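Local coordinates for protein lipase (PDB 1LGY) that hydrolyses the ester bonds of triacylglycerols and their partial glycerides, with strong preference for positions 1 and 3, as a secreted fungal lipase of the alpha/beta-hydrolase superfamily, at residues A24-C29 / W38-C43. Sequence-based numbering, arbitrary orientation.
Sequences AATAYC and WDCVQC
Thr26, on helix 11-26, pushes its side chain against the Cys40-Cys43 disulfide and the rim of the Trp38 indole. Its CB lies 3.9 Å from Cys43 SG and about as far from Trp38 CH2. There the side chain branches. The methyl Thr26 CG2, anti to the carbonyl carbon, packs 3.7 Å from Gln42 CB and also touches both sulfurs of the disulfide, Cys40 SG at 4.0 Å. The hydroxyl Thr26 OG1, between the backbone N and the carbonyl carbon (chi1 67°), reaches the indole at its edge, near the ring plane, 3.7 Å from Trp38 CH2. Hydrogen bonds link this buried oxygen to Ile23 O and to Tyr66 OH, on strand 63-70 of the central mixed sheet. Within 38-43, Cys43 CB sits over the centre of one face of the Trp38 indole, 3.6 Å above it, and the disulfide joins the N-cap residue Cys40 to the first turn of helix 41-46. Cys29 SG, 4.3 Å from Cys40 SG, belongs to a second disulfide, with Cys268, so a sulfur of each bridge meets here. Thr26 OG1, Trp38 NE1 (to Val47 O) and Gln42 OE1 (to Trp46 NE1) have hydrogen-bond partners outside the two segments. Methyl, methylene, sulfur and the indole edge make up most of the interface: largely apolar packing, beside covalent crosslinks, seats the short helix 41-46 against helix 11-26.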
ATOM      1  N   ALA A  24       4.239   3.990   6.146  1.00  7.30           N
ATOM      2  CA  ALA A  24       2.992   3.250   6.343  1.00  9.78           C
ATOM      3  C   ALA A  24       2.696   3.023   7.832  1.00  7.26           C
ATOM      4  O   ALA A  24       1.541   3.101   8.205  1.00 11.43           O
ATOM      5  CB  ALA A  24       3.087   1.919   5.657  1.00  3.32           C
ATOM      6  N   ALA A  25       3.696   2.965   8.727  1.00  8.46           N
ATOM      7  CA  ALA A  25       3.424   2.729  10.153  1.00 10.24           C
ATOM      8  C   ALA A  25       2.885   3.891  10.937  1.00  8.13           C
ATOM      9  O   ALA A  25       2.171   3.789  11.928  1.00  8.02           O
ATOM     10  CB  ALA A  25       4.679   2.265  10.825  1.00 11.36           C
ATOM     11  N   THR A  26       3.158   5.048  10.367  1.00 12.90           N
ATOM     12  CA  THR A  26       2.726   6.304  10.937  1.00 11.79           C
ATOM     13  C   THR A  26       1.242   6.459  10.887  1.00  9.78           C
ATOM     14  O   THR A  26       0.680   7.130  11.743  1.00  8.83           O
ATOM     15  CB  THR A  26       3.366   7.508  10.200  1.00 15.50           C
ATOM     16  OG1 THR A  26       2.859   7.580   8.869  1.00 15.77           O
ATOM     17  CG2 THR A  26       4.859   7.353  10.124  1.00  7.67           C
ATOM     18  N   ALA A  27       0.599   5.796   9.920  1.00 11.31           N
ATOM     19  CA  ALA A  27      -0.835   5.932   9.764  1.00 14.00           C
ATOM     20  C   ALA A  27      -1.633   5.320  10.885  1.00 13.92           C
ATOM     21  O   ALA A  27      -2.830   5.607  10.990  1.00 12.09           O
ATOM     22  CB  ALA A  27      -1.308   5.292   8.473  1.00 16.22           C
ATOM     23  N   TYR A  28      -0.947   4.508  11.721  1.00 14.75           N
ATOM     24  CA  TYR A  28      -1.562   3.921  12.906  1.00 14.82           C
ATOM     25  C   TYR A  28      -1.406   4.737  14.178  1.00 17.84           C
ATOM     26  O   TYR A  28      -1.902   4.346  15.247  1.00 17.56           O
ATOM     27  CB  TYR A  28      -1.005   2.569  13.203  1.00  9.23           C
ATOM     28  CG  TYR A  28      -1.379   1.533  12.162  1.00 10.94           C
ATOM     29  CD1 TYR A  28      -2.616   0.882  12.224  1.00  2.01           C
ATOM     30  CD2 TYR A  28      -0.452   1.215  11.162  1.00  3.53           C
ATOM     31  CE1 TYR A  28      -2.922  -0.082  11.276  1.00  8.07           C
ATOM     32  CE2 TYR A  28      -0.765   0.231  10.227  1.00  8.47           C
ATOM     33  CZ  TYR A  28      -1.997  -0.406  10.283  1.00  9.91           C
ATOM     34  OH  TYR A  28      -2.312  -1.364   9.323  1.00 17.17           O
ATOM     35  N   CYS A  29      -0.766   5.903  14.102  1.00 16.77           N
ATOM     36  CA  CYS A  29      -0.698   6.705  15.295  1.00 15.74           C
ATOM     37  C   CYS A  29      -1.828   7.666  15.200  1.00 16.34           C
ATOM     38  O   CYS A  29      -1.935   8.434  14.259  1.00 18.20           O
ATOM     39  CB  CYS A  29       0.578   7.473  15.380  1.00 17.38           C
ATOM     40  SG  CYS A  29       2.001   6.400  15.144  1.00 16.79           S
ATOM     41  N   TRP A  38       2.560  15.648  13.119  1.00 19.41           N
ATOM     42  CA  TRP A  38       3.635  14.874  12.576  1.00 17.84           C
ATOM     43  C   TRP A  38       4.684  14.876  13.653  1.00 21.63           C
ATOM     44  O   TRP A  38       5.794  15.399  13.477  1.00 24.63           O
ATOM     45  CB  TRP A  38       4.094  15.556  11.299  1.00 15.16           C
ATOM     46  CG  TRP A  38       4.878  14.650  10.394  1.00 12.57           C
ATOM     47  CD1 TRP A  38       6.150  14.950   9.992  1.00  9.86           C
ATOM     48  CD2 TRP A  38       4.421  13.452   9.906  1.00 14.78           C
ATOM     49  NE1 TRP A  38       6.510  13.927   9.259  1.00  7.40           N
ATOM     50  CE2 TRP A  38       5.522  13.018   9.181  1.00 10.17           C
ATOM     51  CE3 TRP A  38       3.267  12.671   9.961  1.00 15.84           C
ATOM     52  CZ2 TRP A  38       5.471  11.803   8.525  1.00 11.28           C
ATOM     53  CZ3 TRP A  38       3.233  11.444   9.291  1.00 17.34           C
ATOM     54  CH2 TRP A  38       4.342  11.006   8.571  1.00 11.87           C
ATOM     55  N   ASP A  39       4.358  14.311  14.805  1.00 20.81           N
ATOM     56  CA  ASP A  39       5.389  14.274  15.813  1.00 24.29           C
ATOM     57  C   ASP A  39       5.558  12.902  16.445  1.00 23.16           C
ATOM     58  O   ASP A  39       5.698  12.684  17.653  1.00 28.52           O
ATOM     59  CB  ASP A  39       5.074  15.353  16.868  1.00 23.52           C
ATOM     60  CG  ASP A  39       3.827  15.205  17.711  1.00 30.38           C
ATOM     61  OD1 ASP A  39       3.146  14.172  17.650  1.00 33.07           O
ATOM     62  OD2 ASP A  39       3.546  16.157  18.448  1.00 36.50           O
ATOM     63  N   CYS A  40       5.536  11.935  15.567  1.00 19.85           N
ATOM     64  CA  CYS A  40       5.618  10.591  16.046  1.00 14.78           C
ATOM     65  C   CYS A  40       7.042  10.116  15.796  1.00 12.95           C
ATOM     66  O   CYS A  40       7.806  10.832  15.136  1.00 11.10           O
ATOM     67  CB  CYS A  40       4.471   9.913  15.293  1.00 14.49           C
ATOM     68  SG  CYS A  40       4.830   9.260  13.657  1.00 18.74           S
ATOM     69  N   VAL A  41       7.478   8.945  16.277  1.00 10.03           N
ATOM     70  CA  VAL A  41       8.881   8.601  16.180  1.00 10.00           C
ATOM     71  C   VAL A  41       9.132   8.271  14.743  1.00 12.59           C
ATOM     72  O   VAL A  41       9.931   8.971  14.148  1.00 20.71           O
ATOM     73  CB  VAL A  41       9.228   7.408  17.086  1.00 15.16           C
ATOM     74  CG1 VAL A  41      10.707   7.067  16.892  1.00 17.84           C
ATOM     75  CG2 VAL A  41       9.010   7.742  18.549  1.00  5.42           C
ATOM     76  N   GLN A  42       8.464   7.317  14.103  1.00 16.68           N
ATOM     77  CA  GLN A  42       8.612   7.067  12.677  1.00 17.44           C
ATOM     78  C   GLN A  42       8.449   8.289  11.800  1.00 17.65           C
ATOM     79  O   GLN A  42       9.149   8.417  10.807  1.00 19.31           O
ATOM     80  CB  GLN A  42       7.606   6.029  12.217  1.00 17.28           C
ATOM     81  CG  GLN A  42       7.859   4.651  12.785  1.00 19.47           C
ATOM     82  CD  GLN A  42       9.324   4.229  12.633  1.00 20.03           C
ATOM     83  OE1 GLN A  42       9.957   4.409  11.592  1.00 21.24           O
ATOM     84  NE2 GLN A  42       9.928   3.678  13.677  1.00 12.36           N
ATOM     85  N   CYS A  43       7.577   9.212  12.233  1.00 18.77           N
ATOM     86  CA  CYS A  43       7.237  10.421  11.489  1.00 17.94           C
ATOM     87  C   CYS A  43       8.400  11.293  11.097  1.00 19.00           C
ATOM     88  O   CYS A  43       8.639  11.683   9.947  1.00 19.03           O
ATOM     89  CB  CYS A  43       6.282  11.298  12.297  1.00 10.71           C
ATOM     90  SG  CYS A  43       4.612  10.640  12.213  1.00 17.68           S
TER